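Local coordinates for uncharacterized protein (Bacteroides caccae, PDB 4R4K) that is of unknown function but has a cystatin-like fold and belongs to a family of the NTF2 clan, with polyethylene glycol bound in its pockets in the crystal, at residues I78-V92 with A95-E109. Residues are numbered along the deposited sequence; the frame is centred on the assembly and turned at random. Where two conformers were deposited one is given.
Sequences IYVSKFTLNEPVHKV and AGYEESEIDLRVEFE. With PEU (2,5,8,11,14,17,20,23,26,29,32,35,38,41,44,47,50,53,56,59,62,65,68,71,74,77,80-heptacosaoxadooctacontan-82-ol), chain I; ACT (acetate ion), chain G.
Tyr-79 reaches across its neighbouring strand to Asp-103, and each step along its side chain finds a partner. CB lies against Tyr-97 CE1, 4.0 Å away. With CG anti to the backbone N (chi1 -166°), the ring lies flat over the backbone of Gly-96, its CE1 3.4 Å from Gly-96 CA; glycine suits this place because a CB, on the side away from the ring, would collide with Ile-102 CA. The ring edge at CD1 is aimed at the centre of the Tyr-97 face, a T-shaped stack with planes at 79°. CE2 and OH both touch the small Ala-95 methyl, CB, and the polyether chain covers the ring face opposite Gly-96. At the tip, Tyr-79 OH donates a very short hydrogen bond of 2.5 Å to Asp-103 OD1. Both residues, like Tyr-97, line polyether pockets.

The strands involved are consecutive members of the antiparallel five-stranded sheet of this cystatin-like fold. Strand 90-97 pairs with 78-87 on one side and 104-110 on the other, while classic bulges at Thr-84/Leu-85 and Asp-103/Leu-104 interrupt the regular pairing. Toward the far end, Lys-91 and Phe-108 form a hydrogen-bonded backbone pair, and the Phe-108 ring packs among Phe-12, Phe-15 and Leu-16 of helix 12-21. On the other face His-90 NE2 donates to the anti lone pair of Glu-107 OE2 at 2.6 Å, its ring nearly coplanar with the carboxylate. Leu-85 CD2 and Glu-109 OE2 cover opposite faces of that imidazole. Val-92 CG1 lies 3.7 Å from Arg-105 CG and against one guanidinium face, while Arg-105 NH2 binds an acetate at the edge.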
loop_
_atom_site.group_PDB
_atom_site.type_symbol
_atom_site.label_atom_id
_atom_site.label_comp_id
_atom_site.label_asym_id
_atom_site.label_seq_id
_atom_site.Cartn_x
_atom_site.Cartn_y
_atom_site.Cartn_z
ATOM N N ILE A 78 9.796 13.035 -12.186
ATOM C CA ILE A 78 8.636 13.641 -11.539
ATOM C C ILE A 78 7.829 12.524 -10.918
ATOM O O ILE A 78 7.329 11.638 -11.623
ATOM C CB ILE A 78 7.768 14.428 -12.539
ATOM C CG1 ILE A 78 8.603 15.528 -13.201
ATOM C CG2 ILE A 78 6.548 15.003 -11.849
ATOM C CD1 ILE A 78 7.879 16.325 -14.259
ATOM N N TYR A 79 7.728 12.546 -9.601
ATOM C CA TYR A 79 7.018 11.509 -8.849
ATOM C C TYR A 79 5.646 12.090 -8.434
ATOM O O TYR A 79 5.552 13.219 -7.935
ATOM C CB TYR A 79 7.837 11.104 -7.648
ATOM C CG TYR A 79 7.360 9.817 -6.993
ATOM C CD1 TYR A 79 7.767 8.577 -7.485
ATOM C CD2 TYR A 79 6.486 9.828 -5.910
ATOM C CE1 TYR A 79 7.315 7.381 -6.929
ATOM C CE2 TYR A 79 6.053 8.634 -5.335
ATOM C CZ TYR A 79 6.475 7.420 -5.846
ATOM O OH TYR A 79 6.064 6.229 -5.281
ATOM N N VAL A 80 4.570 11.367 -8.714
ATOM C CA VAL A 80 3.233 11.881 -8.496
ATOM C C VAL A 80 2.466 10.878 -7.645
ATOM O O VAL A 80 2.500 9.687 -7.935
ATOM C CB VAL A 80 2.483 12.076 -9.849
ATOM C CG1 VAL A 80 1.040 12.511 -9.639
ATOM C CG2 VAL A 80 3.218 13.081 -10.734
ATOM N N SER A 81 1.792 11.386 -6.628
ATOM C CA SER A 81 0.920 10.598 -5.769
ATOM C C SER A 81 -0.419 11.296 -5.704
ATOM O O SER A 81 -0.513 12.529 -5.581
ATOM C CB SER A 81 1.512 10.415 -4.378
ATOM O OG SER A 81 1.796 11.703 -3.799
ATOM N N LYS A 82 -1.482 10.522 -5.866
ATOM C CA LYS A 82 -2.820 11.087 -5.954
ATOM C C LYS A 82 -3.881 10.036 -5.705
ATOM O O LYS A 82 -3.649 8.840 -5.923
ATOM C CB LYS A 82 -3.038 11.735 -7.319
ATOM C CG LYS A 82 -2.999 10.768 -8.472
ATOM C CD LYS A 82 -2.951 11.541 -9.785
ATOM C CE LYS A 82 -2.658 10.622 -10.953
ATOM N NZ LYS A 82 -3.016 11.254 -12.247
ATOM N N PHE A 83 -5.040 10.491 -5.235
ATOM C CA PHE A 83 -6.233 9.653 -5.199
ATOM C C PHE A 83 -6.827 9.650 -6.613
ATOM O O PHE A 83 -7.326 10.666 -7.112
ATOM C CB PHE A 83 -7.229 10.120 -4.141
ATOM C CG PHE A 83 -6.816 9.754 -2.761
ATOM C CD1 PHE A 83 -7.098 8.492 -2.261
ATOM C CD2 PHE A 83 -6.067 10.628 -1.996
ATOM C CE1 PHE A 83 -6.676 8.128 -0.993
ATOM C CE2 PHE A 83 -5.624 10.256 -0.736
ATOM C CZ PHE A 83 -5.942 9.009 -0.236
ATOM N N THR A 84 -6.723 8.505 -7.271
ATOM C CA THR A 84 -7.251 8.331 -8.631
ATOM C C THR A 84 -8.726 7.976 -8.617
ATOM O O THR A 84 -9.418 8.129 -9.626
ATOM C CB THR A 84 -6.490 7.226 -9.363
ATOM O OG1 THR A 84 -6.479 6.033 -8.551
ATOM C CG2 THR A 84 -5.083 7.693 -9.628
ATOM N N LEU A 85 -9.194 7.466 -7.487
ATOM C CA LEU A 85 -10.621 7.287 -7.231
ATOM C C LEU A 85 -10.898 7.907 -5.886
ATOM O O LEU A 85 -10.228 7.602 -4.902
ATOM C CB LEU A 85 -11.004 5.801 -7.229
ATOM C CG LEU A 85 -12.505 5.525 -7.040
ATOM C CD1 LEU A 85 -13.263 5.910 -8.295
ATOM C CD2 LEU A 85 -12.763 4.076 -6.669
ATOM N N ASN A 86 -11.891 8.776 -5.832
ATOM C CA ASN A 86 -12.227 9.459 -4.602
ATOM C C ASN A 86 -13.750 9.547 -4.440
ATOM O O ASN A 86 -14.356 10.600 -4.636
ATOM C CB ASN A 86 -11.571 10.835 -4.595
ATOM C CG ASN A 86 -11.748 11.569 -3.278
ATOM O OD1 ASN A 86 -12.001 10.966 -2.233
ATOM N ND2 ASN A 86 -11.634 12.887 -3.330
ATOM N N GLU A 87 -14.350 8.415 -4.083
ATOM C CA GLU A 87 -15.786 8.319 -3.886
ATOM C C GLU A 87 -16.097 8.199 -2.395
ATOM O O GLU A 87 -15.228 7.845 -1.590
ATOM C CB GLU A 87 -16.354 7.117 -4.648
ATOM C CG GLU A 87 -16.010 7.162 -6.145
ATOM C CD GLU A 87 -16.785 8.237 -6.890
ATOM O OE1 GLU A 87 -17.889 8.610 -6.429
ATOM O OE2 GLU A 87 -16.306 8.709 -7.947
ATOM N N PRO A 88 -17.348 8.497 -2.012
ATOM C CA PRO A 88 -17.692 8.461 -0.593
ATOM C C PRO A 88 -17.296 7.196 0.168
ATOM O O PRO A 88 -16.936 7.303 1.327
ATOM C CB PRO A 88 -19.220 8.640 -0.604
ATOM C CG PRO A 88 -19.458 9.508 -1.792
ATOM C CD PRO A 88 -18.456 9.049 -2.823
ATOM N N VAL A 89 -17.424 6.014 -0.422
ATOM C CA VAL A 89 -17.130 4.753 0.316
ATOM C C VAL A 89 -16.020 3.930 -0.322
ATOM O O VAL A 89 -15.803 2.770 0.052
ATOM C CB VAL A 89 -18.370 3.825 0.484
ATOM C CG1 VAL A 89 -19.476 4.526 1.255
ATOM C CG2 VAL A 89 -18.862 3.285 -0.853
ATOM N N HIS A 90 -15.304 4.523 -1.271
ATOM C CA HIS A 90 -14.322 3.782 -2.078
ATOM C C HIS A 90 -13.286 4.764 -2.599
ATOM O O HIS A 90 -13.610 5.709 -3.337
ATOM C CB HIS A 90 -15.046 3.086 -3.238
ATOM C CG HIS A 90 -14.215 2.096 -3.991
ATOM N ND1 HIS A 90 -14.593 1.605 -5.227
ATOM C CD2 HIS A 90 -13.018 1.521 -3.707
ATOM C CE1 HIS A 90 -13.681 0.751 -5.657
ATOM N NE2 HIS A 90 -12.712 0.685 -4.756
ATOM N N LYS A 91 -12.032 4.553 -2.195
ATOM C CA LYS A 91 -10.946 5.403 -2.624
ATOM C C LYS A 91 -9.759 4.570 -3.098
ATOM O O LYS A 91 -9.506 3.484 -2.576
ATOM C CB LYS A 91 -10.554 6.361 -1.511
ATOM C CG LYS A 91 -11.725 7.253 -1.079
ATOM C CD LYS A 91 -11.295 8.363 -0.170
ATOM C CE LYS A 91 -12.477 8.980 0.556
ATOM N NZ LYS A 91 -13.391 9.707 -0.367
ATOM N N VAL A 92 -9.023 5.082 -4.078
ATOM C CA VAL A 92 -7.826 4.431 -4.577
ATOM C C VAL A 92 -6.718 5.487 -4.683
ATOM O O VAL A 92 -6.920 6.557 -5.243
ATOM C CB VAL A 92 -8.004 3.774 -5.955
ATOM C CG1 VAL A 92 -6.679 3.200 -6.450
ATOM C CG2 VAL A 92 -9.076 2.709 -5.906
ATOM N N ALA A 95 0.722 5.998 -6.617
ATOM C CA ALA A 95 1.942 6.772 -6.642
ATOM C C ALA A 95 2.970 6.131 -7.566
ATOM O O ALA A 95 3.018 4.896 -7.720
ATOM C CB ALA A 95 2.512 6.927 -5.248
ATOM N N GLY A 96 3.772 6.978 -8.211
ATOM C CA GLY A 96 4.821 6.508 -9.094
ATOM C C GLY A 96 5.436 7.644 -9.890
ATOM O O GLY A 96 4.928 8.788 -9.852
ATOM N N TYR A 97 6.510 7.318 -10.605
ATOM C CA TYR A 97 7.139 8.285 -11.514
ATOM C C TYR A 97 6.278 8.487 -12.756
ATOM O O TYR A 97 5.734 7.531 -13.308
ATOM C CB TYR A 97 8.541 7.811 -11.924
ATOM C CG TYR A 97 9.562 8.040 -10.854
ATOM C CD1 TYR A 97 10.023 9.315 -10.587
ATOM C CD2 TYR A 97 10.001 6.993 -10.051
ATOM C CE1 TYR A 97 10.938 9.551 -9.571
ATOM C CE2 TYR A 97 10.906 7.216 -9.032
ATOM C CZ TYR A 97 11.377 8.490 -8.800
ATOM O OH TYR A 97 12.260 8.734 -7.769
ATOM N N GLU A 98 6.129 9.734 -13.184
ATOM C CA GLU A 98 5.457 10.028 -14.452
ATOM C C GLU A 98 6.197 9.285 -15.550
ATOM O O GLU A 98 7.425 9.321 -15.611
ATOM C CB GLU A 98 5.531 11.507 -14.842
ATOM C CG GLU A 98 4.484 12.444 -14.289
ATOM C CD GLU A 98 4.607 13.835 -14.906
ATOM O OE1 GLU A 98 5.509 14.064 -15.743
ATOM O OE2 GLU A 98 3.815 14.717 -14.569
ATOM N N GLU A 99 5.437 8.610 -16.400
ATOM C CA GLU A 99 5.950 7.887 -17.576
ATOM C C GLU A 99 6.503 6.491 -17.228
ATOM O O GLU A 99 6.971 5.777 -18.121
ATOM C CB GLU A 99 6.960 8.698 -18.455
ATOM C CG GLU A 99 6.656 10.220 -18.740
ATOM C CD GLU A 99 7.430 10.777 -19.946
ATOM O OE1 GLU A 99 8.383 10.106 -20.416
ATOM O OE2 GLU A 99 7.088 11.896 -20.429
ATOM N N SER A 100 6.410 6.092 -15.956
ATOM C CA SER A 100 6.759 4.744 -15.508
ATOM C C SER A 100 5.480 4.081 -15.001
ATOM O O SER A 100 4.482 4.761 -14.753
ATOM C CB SER A 100 7.840 4.741 -14.393
ATOM O OG SER A 100 9.101 5.179 -14.867
ATOM N N GLU A 101 5.521 2.769 -14.802
ATOM C CA GLU A 101 4.447 2.072 -14.124
ATOM C C GLU A 101 4.408 2.559 -12.669
ATOM O O GLU A 101 5.424 2.917 -12.081
ATOM C CB GLU A 101 4.685 0.554 -14.155
ATOM C CG GLU A 101 3.549 -0.270 -13.601
ATOM C CD GLU A 101 2.251 -0.060 -14.364
ATOM O OE1 GLU A 101 1.997 -0.748 -15.369
ATOM O OE2 GLU A 101 1.490 0.823 -13.957
ATOM N N ILE A 102 3.215 2.545 -12.092
ATOM C CA ILE A 102 3.051 2.968 -10.693
ATOM C C ILE A 102 3.819 2.026 -9.795
ATOM O O ILE A 102 4.052 0.856 -10.154
ATOM C CB ILE A 102 1.585 2.982 -10.250
ATOM C CG1 ILE A 102 0.999 1.567 -10.307
ATOM C CG2 ILE A 102 0.793 3.987 -11.073
ATOM C CD1 ILE A 102 -0.282 1.419 -9.536
ATOM N N ASP A 103 4.280 2.531 -8.661
ATOM C CA ASP A 103 4.921 1.670 -7.656
ATOM C C ASP A 103 4.108 1.470 -6.374
ATOM O O ASP A 103 4.525 0.747 -5.497
ATOM C CB ASP A 103 6.344 2.122 -7.352
ATOM C CG ASP A 103 6.425 3.517 -6.850
ATOM O OD1 ASP A 103 5.466 4.044 -6.238
ATOM O OD2 ASP A 103 7.510 4.095 -7.093
ATOM N N LEU A 104 2.942 2.103 -6.267
ATOM C CA LEU A 104 2.030 1.887 -5.134
ATOM C C LEU A 104 0.596 2.134 -5.578
ATOM O O LEU A 104 0.317 3.147 -6.207
ATOM C CB LEU A 104 2.367 2.802 -3.928
ATOM C CG LEU A 104 1.480 2.718 -2.668
ATOM C CD1 LEU A 104 1.631 1.389 -1.967
ATOM C CD2 LEU A 104 1.772 3.832 -1.662
ATOM N N ARG A 105 -0.307 1.216 -5.235
ATOM C CA ARG A 105 -1.731 1.428 -5.371
ATOM C C ARG A 105 -2.356 0.845 -4.117
ATOM O O ARG A 105 -2.093 -0.307 -3.781
ATOM C CB ARG A 105 -2.289 0.752 -6.626
ATOM C CG ARG A 105 -3.780 0.875 -6.920
ATOM C CD ARG A 105 -4.206 -0.128 -7.961
ATOM N NE ARG A 105 -5.597 0.092 -8.350
ATOM C CZ ARG A 105 -6.648 -0.440 -7.733
ATOM N NH1 ARG A 105 -6.495 -1.223 -6.668
ATOM N NH2 ARG A 105 -7.869 -0.183 -8.190
ATOM N N VAL A 106 -3.127 1.671 -3.405
ATOM C CA VAL A 106 -3.827 1.234 -2.208
ATOM C C VAL A 106 -5.316 1.515 -2.382
ATOM O O VAL A 106 -5.720 2.619 -2.764
ATOM C CB VAL A 106 -3.347 1.982 -0.952
ATOM C CG1 VAL A 106 -3.922 1.322 0.297
ATOM C CG2 VAL A 106 -1.832 2.032 -0.907
ATOM N N GLU A 107 -6.118 0.483 -2.148
ATOM C CA GLU A 107 -7.560 0.563 -2.300
ATOM C C GLU A 107 -8.215 0.509 -0.930
ATOM O O GLU A 107 -7.975 -0.434 -0.154
ATOM C CB GLU A 107 -8.074 -0.596 -3.156
ATOM C CG GLU A 107 -9.573 -0.538 -3.407
ATOM C CD GLU A 107 -10.059 -1.608 -4.363
ATOM O OE1 GLU A 107 -9.392 -2.645 -4.495
ATOM O OE2 GLU A 107 -11.129 -1.416 -4.966
ATOM N N PHE A 108 -9.039 1.520 -0.643
ATOM C CA PHE A 108 -9.727 1.675 0.628
ATOM C C PHE A 108 -11.227 1.566 0.400
ATOM O O PHE A 108 -11.756 2.078 -0.596
ATOM C CB PHE A 108 -9.511 3.063 1.208
ATOM C CG PHE A 108 -8.089 3.402 1.493
ATOM C CD1 PHE A 108 -7.514 3.107 2.729
ATOM C CD2 PHE A 108 -7.348 4.056 0.546
ATOM C CE1 PHE A 108 -6.209 3.466 2.980
ATOM C CE2 PHE A 108 -6.047 4.409 0.786
ATOM C CZ PHE A 108 -5.478 4.128 2.010
ATOM N N GLU A 109 -11.900 0.856 1.297
ATOM C CA GLU A 109 -13.351 0.742 1.223
ATOM C C GLU A 109 -13.926 0.941 2.612
ATOM O O GLU A 109 -13.360 0.461 3.608
ATOM C CB GLU A 109 -13.760 -0.610 0.637
ATOM C CG GLU A 109 -13.401 -0.735 -0.825
ATOM C CD GLU A 109 -13.956 -1.977 -1.498
ATOM O OE1 GLU A 109 -14.326 -2.938 -0.789
ATOM O OE2 GLU A 109 -14.003 -1.984 -2.748
HETATM O OCY PEU I . 10.452 6.837 -4.255
HETATM C CCZ PEU I . 10.937 8.008 -4.920
HETATM C CDA PEU I . 10.293 9.276 -4.361
HETATM O ODB PEU I . 9.767 9.011 -3.062
HETATM C CDC PEU I . 8.992 10.070 -2.503
HETATM C CDD PEU I . 7.723 9.474 -1.893
HETATM O ODE PEU I . 7.656 9.764 -0.494
HETATM C C ACT G . -6.857 0.862 -11.758
HETATM O O ACT G . -7.294 -0.071 -12.459
HETATM O OXT ACT G . -7.557 1.398 -10.872
HETATM C CH3 ACT G . -5.454 1.342 -11.989
HETATM O O HOH W 1 9.455 11.029 -14.275
#